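Local coordinates for lytic chitin monooxygenase (Enterococcus faecalis, PDB 4A02), which cleaves glycosidic bonds in crystalline alpha- and beta-chitin oxidatively by a copper-dependent mechanism, yielding mainly even-numbered oxidised chitooligosaccharides, at residues A[23-26]-A[27-30]; A[35-38]-A[39-43]. All blocks are in the same frame, centred on the assembly; numbering follows the deposited sequence.

Contact 1 of 2, residues A[23-26]-A[27-30]; sequences TNVG and RAQW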
ATOM      1  N   THR A  23       4.411   7.267  13.283  1.00  6.54           N
ATOM      2  CA  THR A  23       5.250   8.446  13.397  1.00  6.55           C
ATOM      3  C   THR A  23       6.226   8.545  12.240  1.00  6.09           C
ATOM      4  O   THR A  23       6.585   7.556  11.594  1.00  7.10           O
ATOM      5  CB  THR A  23       5.952   8.473  14.767  1.00  9.58           C
ATOM      6  OG1 THR A  23       6.721   7.308  14.877  1.00 12.39           O
ATOM      7  CG2 THR A  23       4.956   8.676  15.883  1.00 14.12           C
ATOM      8  N   ASN A  24       6.647   9.771  11.997  1.00  5.81           N
ATOM      9  CA  ASN A  24       7.638  10.126  10.973  1.00  5.51           C
ATOM     10  C   ASN A  24       7.423   9.398   9.659  1.00  5.51           C
ATOM     11  O   ASN A  24       8.193   8.525   9.238  1.00  5.96           O
ATOM     12  CB  ASN A  24       9.057   9.980  11.464  1.00  5.85           C
ATOM     13  CG  ASN A  24      10.036  10.558  10.465  1.00  6.30           C
ATOM     14  OD1 ASN A  24       9.647  11.361   9.603  1.00  7.18           O
ATOM     15  ND2 ASN A  24      11.294  10.163  10.574  1.00  7.03           N
ATOM     16  N   VAL A  25       6.384   9.833   8.930  1.00  5.87           N
ATOM     17  CA  VAL A  25       6.080   9.340   7.604  1.00  6.00           C
ATOM     18  C   VAL A  25       6.367  10.436   6.539  1.00  5.86           C
ATOM     19  O   VAL A  25       5.896  10.359   5.395  1.00  6.10           O
ATOM     20  CB  VAL A  25       4.645   8.835   7.467  1.00  6.07           C
ATOM     21  CG1 VAL A  25       4.440   7.587   8.311  1.00  6.84           C
ATOM     22  CG2 VAL A  25       3.629   9.891   7.801  1.00  6.36           C
ATOM     23  N   GLY A  26       7.188  11.430   6.884  1.00  6.01           N
ATOM     24  CA  GLY A  26       7.474  12.496   5.959  1.00  6.23           C
ATOM     25  C   GLY A  26       6.211  13.184   5.507  1.00  5.81           C
ATOM     26  O   GLY A  26       5.290  13.427   6.275  1.00  6.14           O
ATOM     27  N   ARG A  27       6.177  13.511   4.204  1.00  6.20           N
ATOM     28  CA  ARG A  27       5.042  14.234   3.634  1.00  6.42           C
ATOM     29  C   ARG A  27       3.722  13.519   3.827  1.00  6.14           C
ATOM     30  O   ARG A  27       2.686  14.178   3.761  1.00  6.44           O
ATOM     31  CB  ARG A  27       5.233  14.461   2.140  1.00  7.94           C
ATOM     32  CG  ARG A  27       6.249  15.494   1.738  1.00  9.25           C
ATOM     33  CD  ARG A  27       6.493  15.474   0.239  1.00 10.55           C
ATOM     34  NE  ARG A  27       5.318  15.949  -0.458  1.00 11.29           N
ATOM     35  CZ  ARG A  27       5.197  15.979  -1.772  1.00 10.47           C
ATOM     36  NH1 ARG A  27       6.166  15.579  -2.544  1.00 11.36           N
ATOM     37  NH2 ARG A  27       4.116  16.423  -2.337  1.00 13.41           N
ATOM     38  N   ALA A  28       3.730  12.196   4.032  1.00  5.85           N
ATOM     39  CA  ALA A  28       2.464  11.483   4.188  1.00  5.85           C
ATOM     40  C   ALA A  28       1.684  11.889   5.401  1.00  5.81           C
ATOM     41  O   ALA A  28       0.501  11.577   5.506  1.00  6.53           O
ATOM     42  CB  ALA A  28       2.709   9.977   4.189  1.00  6.55           C
ATOM     43  N   GLN A  29       2.319  12.603   6.361  1.00  5.50           N
ATOM     44  CA  GLN A  29       1.556  13.072   7.499  1.00  5.66           C
ATOM     45  C   GLN A  29       0.502  14.051   7.070  1.00  6.10           C
ATOM     46  O   GLN A  29      -0.570  14.142   7.717  1.00  7.01           O
ATOM     47  CB  GLN A  29       2.524  13.667   8.527  1.00  5.81           C
ATOM     48  CG  GLN A  29       1.850  14.164   9.785  1.00  5.98           C
ATOM     49  CD  GLN A  29       2.851  14.660  10.790  1.00  6.03           C
ATOM     50  OE1 GLN A  29       3.929  14.079  10.989  1.00  6.30           O
ATOM     51  NE2 GLN A  29       2.535  15.719  11.499  1.00  8.34           N
ATOM     52  N   TRP A  30       0.758  14.794   5.999  1.00  5.96           N
ATOM     53  CA  TRP A  30      -0.121  15.805   5.478  1.00  6.67           C
ATOM     54  C   TRP A  30      -0.768  15.417   4.154  1.00  6.73           C
ATOM     55  O   TRP A  30      -1.841  15.959   3.844  1.00  8.87           O
ATOM     56  CB  TRP A  30       0.626  17.168   5.334  1.00  7.64           C
ATOM     57  CG  TRP A  30       1.205  17.575   6.668  1.00  7.86           C
ATOM     58  CD1 TRP A  30       0.598  18.244   7.688  1.00 10.77           C
ATOM     59  CD2 TRP A  30       2.536  17.284   7.155  1.00  7.49           C
ATOM     60  NE1 TRP A  30       1.428  18.401   8.758  1.00 11.12           N
ATOM     61  CE2 TRP A  30       2.641  17.808   8.448  1.00  9.18           C
ATOM     62  CE3 TRP A  30       3.641  16.623   6.617  1.00  8.05           C
ATOM     63  CZ2 TRP A  30       3.798  17.693   9.209  1.00 10.65           C
ATOM     64  CZ3 TRP A  30       4.761  16.531   7.359  1.00  9.82           C
ATOM     65  CH2 TRP A  30       4.860  17.070   8.632  1.00 11.35           C
TER
HETATM   66  O   HOH W   1       5.638  12.642   9.162  1.00 12.42           O
HETATM   67  O   HOH W   2       4.752  11.572  10.663  1.00 15.01           O
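V25 meets the turn that follows it through one branch: its CG2 methyl lies 3.7 Å from A28 CB and 3.3 Å from Q29 N. On the polar side, A28 N donates to V25 O over 3.2 Å along a bent path (144°), whereas Q29 N reaches G26 O at 3.1 Å in an almost straight line (173°). The indole of W30 turns its CZ3 corner obliquely to the same G26 O, at 3.3 Å, and takes Q29 CB against one face, near the rim. With CG anti to the backbone N (chi1 -179°), Q29 runs its extended chain so that the amide comes back toward V25, where water links OE1 to V25 N. Two water sites lie here, too close to be filled at once, so the exact bridge is uncertain. Further out, L58 and W66 touch V25, while R27 points its guanidinium into a salt bridge with E31 and a hydrogen bond to S53 O. G26, with positive phi, makes the bend into the turn. Successive i+3 bonds, continued by W30 N to R27 O, are the signature of a short 3-10 turn, in the long loop between helix 10-13 and strand 36-38.

Contact 2 of 2, residues A[35-38]-A[39-43]; sequences IEAP and KNTFI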
ATOM      1  N   ILE A  35       1.123   9.638  -3.100  1.00  6.45           N
ATOM      2  CA  ILE A  35       2.249   8.765  -3.366  1.00  6.36           C
ATOM      3  C   ILE A  35       2.107   8.234  -4.810  1.00  6.67           C
ATOM      4  O   ILE A  35       1.704   7.113  -5.087  1.00  7.78           O
ATOM      5  CB  ILE A  35       2.424   7.679  -2.321  1.00  6.29           C
ATOM      6  CG1 ILE A  35       2.452   8.309  -0.934  1.00  6.77           C
ATOM      7  CG2 ILE A  35       3.672   6.878  -2.604  1.00  7.41           C
ATOM      8  CD1 ILE A  35       2.583   7.307   0.199  1.00  7.64           C
ATOM      9  N   GLU A  36       2.438   9.143  -5.734  1.00  7.62           N
ATOM     10  CA  GLU A  36       2.174   9.037  -7.162  1.00  8.39           C
ATOM     11  C   GLU A  36       3.505   8.853  -7.922  1.00  8.27           C
ATOM     12  O   GLU A  36       4.388   9.719  -7.790  1.00  9.65           O
ATOM     13  CB  GLU A  36       1.457  10.310  -7.680  1.00  8.70           C
ATOM     14  CG  GLU A  36       1.060  10.222  -9.107  1.00 10.14           C
ATOM     15  CD  GLU A  36       0.385  11.429  -9.650  1.00 11.23           C
ATOM     16  OE1 GLU A  36       0.212  12.453  -8.926  1.00 15.60           O
ATOM     17  OE2 GLU A  36      -0.084  11.400 -10.813  1.00 12.71           O
ATOM     18  N   ALA A  37       3.617   7.830  -8.748  1.00  7.88           N
ATOM     19  CA  ALA A  37       4.812   7.603  -9.555  1.00  8.21           C
ATOM     20  C   ALA A  37       4.422   6.921 -10.821  1.00  7.86           C
ATOM     21  O   ALA A  37       3.301   6.375 -10.924  1.00  7.93           O
ATOM     22  CB  ALA A  37       5.849   6.796  -8.782  1.00  9.52           C
ATOM     23  N   PRO A  38       5.296   6.865 -11.826  1.00  8.45           N
ATOM     24  CA  PRO A  38       4.934   6.175 -13.051  1.00  8.74           C
ATOM     25  C   PRO A  38       4.520   4.723 -12.768  1.00  7.75           C
ATOM     26  O   PRO A  38       5.038   4.085 -11.854  1.00  8.13           O
ATOM     27  CB  PRO A  38       6.206   6.225 -13.889  1.00 10.10           C
ATOM     28  CG  PRO A  38       6.885   7.507 -13.430  1.00 11.42           C
ATOM     29  CD  PRO A  38       6.631   7.487 -11.921  1.00 10.86           C
ATOM     30  N   LYS A  39       3.644   4.186 -13.594  1.00  8.04           N
ATOM     31  CA  LYS A  39       3.413   2.743 -13.565  1.00  7.86           C
ATOM     32  C   LYS A  39       4.750   2.038 -13.737  1.00  9.10           C
ATOM     33  O   LYS A  39       5.675   2.506 -14.367  1.00 10.35           O
ATOM     34  CB  LYS A  39       2.408   2.349 -14.619  1.00  8.10           C
ATOM     35  CG  LYS A  39       1.020   2.875 -14.387  1.00  7.41           C
ATOM     36  CD  LYS A  39       0.030   2.410 -15.444  1.00  7.41           C
ATOM     37  CE  LYS A  39      -1.357   2.958 -15.221  1.00  7.43           C
ATOM     38  NZ  LYS A  39      -1.462   4.414 -15.430  1.00  7.22           N
ATOM     39  N   ASN A  40       4.800   0.825 -13.133  1.00  9.68           N
ATOM     40  CA  ASN A  40       5.996  -0.000 -13.190  1.00 11.40           C
ATOM     41  C   ASN A  40       7.194   0.615 -12.496  1.00 10.77           C
ATOM     42  O   ASN A  40       8.314   0.414 -12.932  1.00 15.66           O
ATOM     43  CB  ASN A  40       6.379  -0.396 -14.657  1.00 16.87           C
ATOM     44  CG  ASN A  40       7.211  -1.679 -14.614  1.00 21.69           C
ATOM     45  OD1 ASN A  40       7.034  -2.541 -13.756  1.00 32.32           O
ATOM     46  ND2 ASN A  40       8.091  -1.772 -15.601  1.00 30.67           N
ATOM     47  N   THR A  41       6.956   1.309 -11.396  1.00  9.14           N
ATOM     48  CA  THR A  41       8.015   1.798 -10.530  1.00  9.14           C
ATOM     49  C   THR A  41       8.066   0.861  -9.346  1.00  8.49           C
ATOM     50  O   THR A  41       7.125   0.828  -8.550  1.00  9.25           O
ATOM     51  CB  THR A  41       7.762   3.228 -10.077  1.00  9.48           C
ATOM     52  OG1 THR A  41       7.667   4.098 -11.199  1.00 11.14           O
ATOM     53  CG2 THR A  41       8.888   3.760  -9.209  1.00 10.81           C
ATOM     54  N   PHE A  42       9.143   0.087  -9.229  1.00  8.40           N
ATOM     55  CA  PHE A  42       9.317  -0.853  -8.133  1.00  8.50           C
ATOM     56  C   PHE A  42      10.791  -0.807  -7.690  1.00  8.27           C
ATOM     57  O   PHE A  42      11.497  -1.800  -7.779  1.00 10.18           O
ATOM     58  CB  PHE A  42       8.901  -2.244  -8.519  1.00  9.66           C
ATOM     59  CG  PHE A  42       7.416  -2.428  -8.772  1.00  9.45           C
ATOM     60  CD1 PHE A  42       6.563  -2.704  -7.718  1.00  9.50           C
ATOM     61  CD2 PHE A  42       6.884  -2.309 -10.030  1.00 12.87           C
ATOM     62  CE1 PHE A  42       5.212  -2.854  -7.929  1.00 10.55           C
ATOM     63  CE2 PHE A  42       5.531  -2.465 -10.227  1.00 14.35           C
ATOM     64  CZ  PHE A  42       4.683  -2.736  -9.179  1.00 12.32           C
ATOM     65  N   ILE A  43      11.214   0.346  -7.198  1.00  8.52           N
ATOM     66  CA  ILE A  43      12.614   0.588  -6.915  1.00  9.16           C
ATOM     67  C   ILE A  43      12.938   0.073  -5.509  1.00  8.37           C
ATOM     68  O   ILE A  43      12.285   0.431  -4.534  1.00  8.47           O
ATOM     69  CB  ILE A  43      12.930   2.083  -7.001  1.00 11.85           C
ATOM     70  CG1 ILE A  43      12.594   2.664  -8.387  1.00 17.58           C
ATOM     71  CG2 ILE A  43      14.352   2.387  -6.577  1.00 11.72           C
ATOM     72  CD1 ILE A  43      12.410   4.154  -8.386  1.00 26.83           C
TER
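T41 folds back on P38, and a short hydrogen bond leads the polar part of the contact: OG1 of T41 donates to P38 O at 2.7 Å. The hydroxyl approaches with a C=O...O angle of 126°, tilted 32° from the carbonyl plane, and thus comes at the oxygen partly from above. The rotation about CA-CB explains the reach: OG1 stands anti to the carbonyl carbon of T41 and beside its backbone N (chi1 -59°), on the side from which the chain has just come. Y158, on strand 155-165, adds a second bond to P38 O through its phenolic OH, and the same OH bonds to T41 N, so one tyrosine ties together both ends of the turn.

The van der Waals contacts are few and gather round the same hydroxyl. The proline ring lies obliquely across the threonine side chain, its CD 3.6 Å and its CB 3.7 Å from T41 OG1, and the A37 methyl, directed toward the 39-43 segment, keeps its CB 4.1 Å from that oxygen. K39 runs extended through CD and CE and bends at its last torsion, where NZ is held by the backbone oxygens of I150 and N155.

In backbone terms P38 to T41 form a tight reversal resembling a type II beta turn, with N40 in the left-handed region at its third position. It ends strand 36-38, an edge strand paired antiparallel with 155-165. Chemically, two hydroxyl groups converge on P38 O: with one donor from within the turn, T41 OG1, and one from the neighbouring strand, Y158 OH, the carbonyl that closes the strand is doubly bonded and probably held in a fixed orientation.

How the contacts relate
Contact 1 comes first along the chain and contact 2 follows, both in the stretch that runs from helix 10-13 through strand 36-38 towards strand 69-71. Their centres are 19 Å apart, yet their nearest atoms come within about 5 Å without touching. Contact 1 is a 3-10 turn within the loop before strand 36-38; contact 2 begins on that edge strand of the mixed sheet. Two shared neighbours lie between the segments: F55 touches R27 and I35, L58 touches V25 and I35. Both turns lie near the copper-binding histidines, R27 about 9 Å from H1 and K39 about 9 Å from H86 between side chains, and E36 touches H1.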